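Local coordinates for lipoxygenase (Cyanothece sp., PDB 5EK8), which probably adds molecular oxygen to polyunsaturated fatty acids, using a non-heme iron centre and inserting both oxygen atoms into the product, at residues 193-205 and 612-626. Residues are numbered along the deposited sequence; the frame is centred on the assembly and turned at random.
Sequences QAYASANVLTPIK and TNQVYIFSVLNGIKY
With chi1 at 172°, Tyr616 points its ring away from its own backbone N and out from helix 612-623 to meet Thr202, while a chi1 of -57° turns Thr202 OG1 back toward Ala198 O. The phenol OH donates to Thr202 OG1 at 2.6 Å, and that hydroxyl in turn donates to Ala198 O one turn back. Ala198 O also accepts a hydrogen bond from Thr202 N, the two donors arriving from opposite faces of its plane. Threonine suits this place because one hydroxyl can receive and pass on a bond. Lys205 lays its aliphatic part over one ring face, CB 4.2 Å from the Tyr616 centroid in a CH-pi contact, while its ammonium goes to Glu11 of helix 2-21; Val620 CG2 lies over the opposite face, toward the rim. A phenylalanine in place of Tyr616 would probably keep much of the ring's packing against Lys205 and Val620 but leave Thr202 OG1 without its donor. Further along, Leu201 CD1 fits against Ser619 CB and Val620 CG2, each 3.6 Å away. Small Ala194 and Ser197 let Ile624, which packs near the iron ligand Ile668, come close, its CD1 3.8 Å from Ala194 CB. Near the other end, glutamine's long chain carries Gln193 OE1 across to accept a somewhat bent bond from Lys625 N at 3.1 Å. The segment axes run roughly antiparallel (153°), approaching to 9.6 Å; apolar packing fills the interface, and two well-separated hydrogen bonds probably fix the helices' relative placement.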
loop_
_atom_site.group_PDB
_atom_site.type_symbol
_atom_site.label_atom_id
_atom_site.label_comp_id
_atom_site.label_asym_id
_atom_site.label_seq_id
_atom_site.Cartn_x
_atom_site.Cartn_y
_atom_site.Cartn_z
ATOM N N GLN A 193 14.866 -8.072 -7.758
ATOM C CA GLN A 193 13.820 -8.083 -8.775
ATOM C C GLN A 193 13.535 -6.668 -9.264
ATOM O O GLN A 193 13.399 -6.429 -10.471
ATOM C CB GLN A 193 12.536 -8.716 -8.237
ATOM C CG GLN A 193 12.616 -10.213 -8.052
ATOM C CD GLN A 193 11.256 -10.868 -8.147
ATOM O OE1 GLN A 193 10.282 -10.235 -8.563
ATOM N NE2 GLN A 193 11.176 -12.141 -7.761
ATOM N N ALA A 194 13.458 -5.731 -8.325
ATOM C CA ALA A 194 13.200 -4.345 -8.696
ATOM C C ALA A 194 14.257 -3.825 -9.663
ATOM O O ALA A 194 13.937 -3.342 -10.755
ATOM C CB ALA A 194 13.136 -3.461 -7.458
ATOM N N TYR A 195 15.520 -3.945 -9.263
ATOM C CA TYR A 195 16.617 -3.385 -10.041
ATOM C C TYR A 195 16.778 -4.100 -11.377
ATOM O O TYR A 195 17.181 -3.494 -12.368
ATOM C CB TYR A 195 17.914 -3.432 -9.229
ATOM C CG TYR A 195 17.895 -2.467 -8.063
ATOM C CD1 TYR A 195 17.534 -1.135 -8.251
ATOM C CD2 TYR A 195 18.201 -2.888 -6.772
ATOM C CE1 TYR A 195 17.499 -0.243 -7.194
ATOM C CE2 TYR A 195 18.168 -2.001 -5.702
ATOM C CZ TYR A 195 17.814 -0.677 -5.920
ATOM O OH TYR A 195 17.775 0.213 -4.865
ATOM N N ALA A 196 16.438 -5.383 -11.406
ATOM C CA ALA A 196 16.497 -6.152 -12.640
ATOM C C ALA A 196 15.454 -5.653 -13.633
ATOM O O ALA A 196 15.776 -5.313 -14.781
ATOM C CB ALA A 196 16.293 -7.625 -12.353
ATOM N N SER A 197 14.202 -5.625 -13.175
ATOM C CA SER A 197 13.077 -5.154 -13.980
ATOM C C SER A 197 13.355 -3.758 -14.530
ATOM O O SER A 197 13.173 -3.485 -15.727
ATOM C CB SER A 197 11.793 -5.153 -13.145
ATOM O OG SER A 197 10.641 -5.067 -13.963
ATOM N N ALA A 198 13.816 -2.885 -13.643
ATOM C CA ALA A 198 14.146 -1.523 -14.026
ATOM C C ALA A 198 15.284 -1.506 -15.045
ATOM O O ALA A 198 15.268 -0.707 -15.972
ATOM C CB ALA A 198 14.508 -0.691 -12.796
ATOM N N ASN A 199 16.264 -2.388 -14.883
ATOM C CA ASN A 199 17.388 -2.418 -15.818
ATOM C C ASN A 199 16.956 -2.862 -17.216
ATOM O O ASN A 199 17.511 -2.410 -18.215
ATOM C CB ASN A 199 18.504 -3.325 -15.301
ATOM C CG ASN A 199 19.874 -2.898 -15.797
ATOM O OD1 ASN A 199 20.025 -1.845 -16.418
ATOM N ND2 ASN A 199 20.883 -3.711 -15.518
ATOM N N VAL A 200 15.962 -3.742 -17.286
ATOM C CA VAL A 200 15.400 -4.106 -18.583
ATOM C C VAL A 200 14.599 -2.956 -19.203
ATOM O O VAL A 200 14.843 -2.569 -20.342
ATOM C CB VAL A 200 14.487 -5.342 -18.477
ATOM C CG1 VAL A 200 13.821 -5.625 -19.816
ATOM C CG2 VAL A 200 15.272 -6.547 -17.993
ATOM N N LEU A 201 13.656 -2.401 -18.445
ATOM C CA LEU A 201 12.675 -1.468 -19.011
ATOM C C LEU A 201 13.135 -0.007 -19.166
ATOM O O LEU A 201 12.661 0.701 -20.052
ATOM C CB LEU A 201 11.402 -1.503 -18.161
ATOM C CG LEU A 201 10.482 -2.707 -18.373
ATOM C CD1 LEU A 201 9.441 -2.826 -17.264
ATOM C CD2 LEU A 201 9.808 -2.593 -19.726
ATOM N N THR A 202 14.049 0.442 -18.311
ATOM C CA THR A 202 14.455 1.851 -18.287
ATOM C C THR A 202 15.187 2.354 -19.542
ATOM O O THR A 202 14.951 3.487 -19.958
ATOM C CB THR A 202 15.339 2.145 -17.055
ATOM O OG1 THR A 202 14.630 1.781 -15.866
ATOM C CG2 THR A 202 15.704 3.618 -16.976
ATOM N N PRO A 203 16.075 1.536 -20.149
ATOM C CA PRO A 203 16.715 2.044 -21.374
ATOM C C PRO A 203 15.726 2.382 -22.490
ATOM O O PRO A 203 16.029 3.224 -23.341
ATOM C CB PRO A 203 17.621 0.888 -21.794
ATOM C CG PRO A 203 17.948 0.209 -20.526
ATOM C CD PRO A 203 16.698 0.274 -19.706
ATOM N N ILE A 204 14.561 1.739 -22.471
ATOM C CA ILE A 204 13.503 2.014 -23.438
ATOM C C ILE A 204 12.932 3.411 -23.208
ATOM O O ILE A 204 12.917 4.257 -24.111
ATOM C CB ILE A 204 12.364 0.970 -23.346
ATOM C CG1 ILE A 204 12.924 -0.455 -23.304
ATOM C CG2 ILE A 204 11.401 1.122 -24.505
ATOM C CD1 ILE A 204 13.660 -0.870 -24.563
ATOM N N LYS A 205 12.465 3.638 -21.985
ATOM C CA LYS A 205 11.907 4.919 -21.583
ATOM C C LYS A 205 12.915 6.036 -21.823
ATOM O O LYS A 205 12.559 7.129 -22.251
ATOM C CB LYS A 205 11.490 4.871 -20.111
ATOM C CG LYS A 205 10.530 5.969 -19.678
ATOM C CD LYS A 205 11.261 7.171 -19.095
ATOM C CE LYS A 205 11.913 6.848 -17.755
ATOM N NZ LYS A 205 12.748 7.979 -17.253
ATOM N N THR A 612 5.208 6.961 -23.022
ATOM C CA THR A 612 6.285 6.058 -22.671
ATOM C C THR A 612 6.375 5.909 -21.159
ATOM O O THR A 612 6.582 4.804 -20.667
ATOM C CB THR A 612 7.647 6.516 -23.244
ATOM O OG1 THR A 612 8.666 5.586 -22.851
ATOM C CG2 THR A 612 8.022 7.909 -22.771
ATOM N N ASN A 613 6.186 7.000 -20.418
ATOM C CA ASN A 613 6.226 6.892 -18.964
ATOM C C ASN A 613 5.068 6.059 -18.419
ATOM O O ASN A 613 5.242 5.299 -17.464
ATOM C CB ASN A 613 6.239 8.278 -18.325
ATOM C CG ASN A 613 7.617 8.906 -18.347
ATOM O OD1 ASN A 613 8.424 8.692 -17.440
ATOM N ND2 ASN A 613 7.903 9.667 -19.396
ATOM N N GLN A 614 3.895 6.197 -19.034
ATOM C CA GLN A 614 2.735 5.377 -18.685
ATOM C C GLN A 614 3.069 3.894 -18.778
ATOM O O GLN A 614 3.015 3.156 -17.775
ATOM C CB GLN A 614 1.549 5.694 -19.601
ATOM C CG GLN A 614 0.351 4.759 -19.420
ATOM C CD GLN A 614 -0.763 5.029 -20.425
ATOM O OE1 GLN A 614 -0.825 6.103 -21.026
ATOM N NE2 GLN A 614 -1.646 4.052 -20.616
ATOM N N VAL A 615 3.432 3.465 -19.987
ATOM C CA VAL A 615 3.729 2.055 -20.218
ATOM C C VAL A 615 4.884 1.570 -19.335
ATOM O O VAL A 615 4.829 0.480 -18.753
ATOM C CB VAL A 615 4.062 1.790 -21.693
ATOM C CG1 VAL A 615 4.235 0.294 -21.937
ATOM C CG2 VAL A 615 2.966 2.362 -22.583
ATOM N N TYR A 616 5.916 2.399 -19.222
ATOM C CA TYR A 616 7.074 2.082 -18.394
ATOM C C TYR A 616 6.680 1.783 -16.953
ATOM O O TYR A 616 6.994 0.716 -16.425
ATOM C CB TYR A 616 8.085 3.229 -18.426
ATOM C CG TYR A 616 9.232 3.067 -17.456
ATOM C CD1 TYR A 616 10.248 2.157 -17.701
ATOM C CD2 TYR A 616 9.302 3.835 -16.298
ATOM C CE1 TYR A 616 11.295 2.008 -16.817
ATOM C CE2 TYR A 616 10.351 3.696 -15.410
ATOM C CZ TYR A 616 11.343 2.778 -15.674
ATOM O OH TYR A 616 12.393 2.624 -14.801
ATOM N N ILE A 617 5.984 2.728 -16.328
ATOM C CA ILE A 617 5.601 2.590 -14.932
ATOM C C ILE A 617 4.688 1.392 -14.720
ATOM O O ILE A 617 4.882 0.637 -13.769
ATOM C CB ILE A 617 4.903 3.863 -14.402
ATOM C CG1 ILE A 617 5.910 5.003 -14.273
ATOM C CG2 ILE A 617 4.270 3.607 -13.041
ATOM C CD1 ILE A 617 7.026 4.704 -13.296
ATOM N N PHE A 618 3.700 1.204 -15.591
ATOM C CA PHE A 618 2.793 0.070 -15.402
ATOM C C PHE A 618 3.550 -1.258 -15.479
ATOM O O PHE A 618 3.394 -2.138 -14.613
ATOM C CB PHE A 618 1.665 0.097 -16.430
ATOM C CG PHE A 618 0.650 1.163 -16.180
ATOM C CD1 PHE A 618 0.485 1.697 -14.913
ATOM C CD2 PHE A 618 -0.143 1.636 -17.207
ATOM C CE1 PHE A 618 -0.449 2.687 -14.676
ATOM C CE2 PHE A 618 -1.084 2.625 -16.977
ATOM C CZ PHE A 618 -1.236 3.153 -15.710
ATOM N N SER A 619 4.390 -1.379 -16.506
ATOM C CA SER A 619 5.172 -2.591 -16.743
ATOM C C SER A 619 6.152 -2.882 -15.609
ATOM O O SER A 619 6.379 -4.040 -15.251
ATOM C CB SER A 619 5.925 -2.469 -18.063
ATOM O OG SER A 619 5.064 -1.988 -19.081
ATOM N N VAL A 620 6.731 -1.826 -15.048
ATOM C CA VAL A 620 7.627 -1.961 -13.904
ATOM C C VAL A 620 6.864 -2.418 -12.665
ATOM O O VAL A 620 7.229 -3.409 -12.029
ATOM C CB VAL A 620 8.356 -0.633 -13.590
ATOM C CG1 VAL A 620 8.834 -0.603 -12.139
ATOM C CG2 VAL A 620 9.517 -0.419 -14.550
ATOM N N LEU A 621 5.796 -1.695 -12.337
ATOM C CA LEU A 621 5.033 -1.941 -11.120
ATOM C C LEU A 621 4.414 -3.334 -11.083
ATOM O O LEU A 621 4.351 -3.954 -10.021
ATOM C CB LEU A 621 3.939 -0.883 -10.951
ATOM C CG LEU A 621 4.389 0.529 -10.564
ATOM C CD1 LEU A 621 3.186 1.401 -10.209
ATOM C CD2 LEU A 621 5.392 0.488 -9.418
ATOM N N ASN A 622 3.950 -3.836 -12.222
ATOM C CA ASN A 622 3.405 -5.189 -12.218
ATOM C C ASN A 622 4.487 -6.235 -12.523
ATOM O O ASN A 622 4.287 -7.427 -12.290
ATOM C CB ASN A 622 2.224 -5.297 -13.198
ATOM C CG ASN A 622 2.574 -6.047 -14.483
ATOM O OD1 ASN A 622 3.547 -5.726 -15.175
ATOM N ND2 ASN A 622 1.765 -7.051 -14.808
ATOM N N GLY A 623 5.635 -5.781 -13.025
ATOM C CA GLY A 623 6.729 -6.674 -13.371
ATOM C C GLY A 623 7.551 -7.139 -12.179
ATOM O O GLY A 623 8.195 -8.189 -12.230
ATOM N N ILE A 624 7.539 -6.349 -11.111
ATOM C CA ILE A 624 8.213 -6.715 -9.867
ATOM C C ILE A 624 7.256 -7.502 -8.977
ATOM O O ILE A 624 6.275 -6.951 -8.471
ATOM C CB ILE A 624 8.721 -5.471 -9.109
ATOM C CG1 ILE A 624 9.654 -4.644 -9.994
ATOM C CG2 ILE A 624 9.432 -5.876 -7.832
ATOM C CD1 ILE A 624 9.912 -3.253 -9.473
ATOM N N LYS A 625 7.538 -8.786 -8.783
ATOM C CA LYS A 625 6.593 -9.659 -8.098
ATOM C C LYS A 625 7.249 -10.540 -7.039
ATOM O O LYS A 625 7.318 -11.756 -7.191
ATOM C CB LYS A 625 5.859 -10.531 -9.123
ATOM C CG LYS A 625 4.522 -11.070 -8.642
ATOM C CD LYS A 625 3.634 -11.449 -9.812
ATOM C CE LYS A 625 2.202 -11.688 -9.361
ATOM N NZ LYS A 625 1.276 -11.793 -10.522
ATOM N N TYR A 626 7.718 -9.920 -5.961
ATOM C CA TYR A 626 8.302 -10.650 -4.840
ATOM C C TYR A 626 7.393 -10.562 -3.612
ATOM O O TYR A 626 6.940 -9.478 -3.233
ATOM C CB TYR A 626 9.696 -10.102 -4.523
ATOM C CG TYR A 626 10.439 -10.823 -3.418
ATOM C CD1 TYR A 626 11.424 -11.753 -3.713
ATOM C CD2 TYR A 626 10.172 -10.557 -2.077
ATOM C CE1 TYR A 626 12.113 -12.411 -2.711
ATOM C CE2 TYR A 626 10.855 -11.215 -1.068
ATOM C CZ TYR A 626 11.826 -12.141 -1.395
ATOM O OH TYR A 626 12.515 -12.797 -0.404
#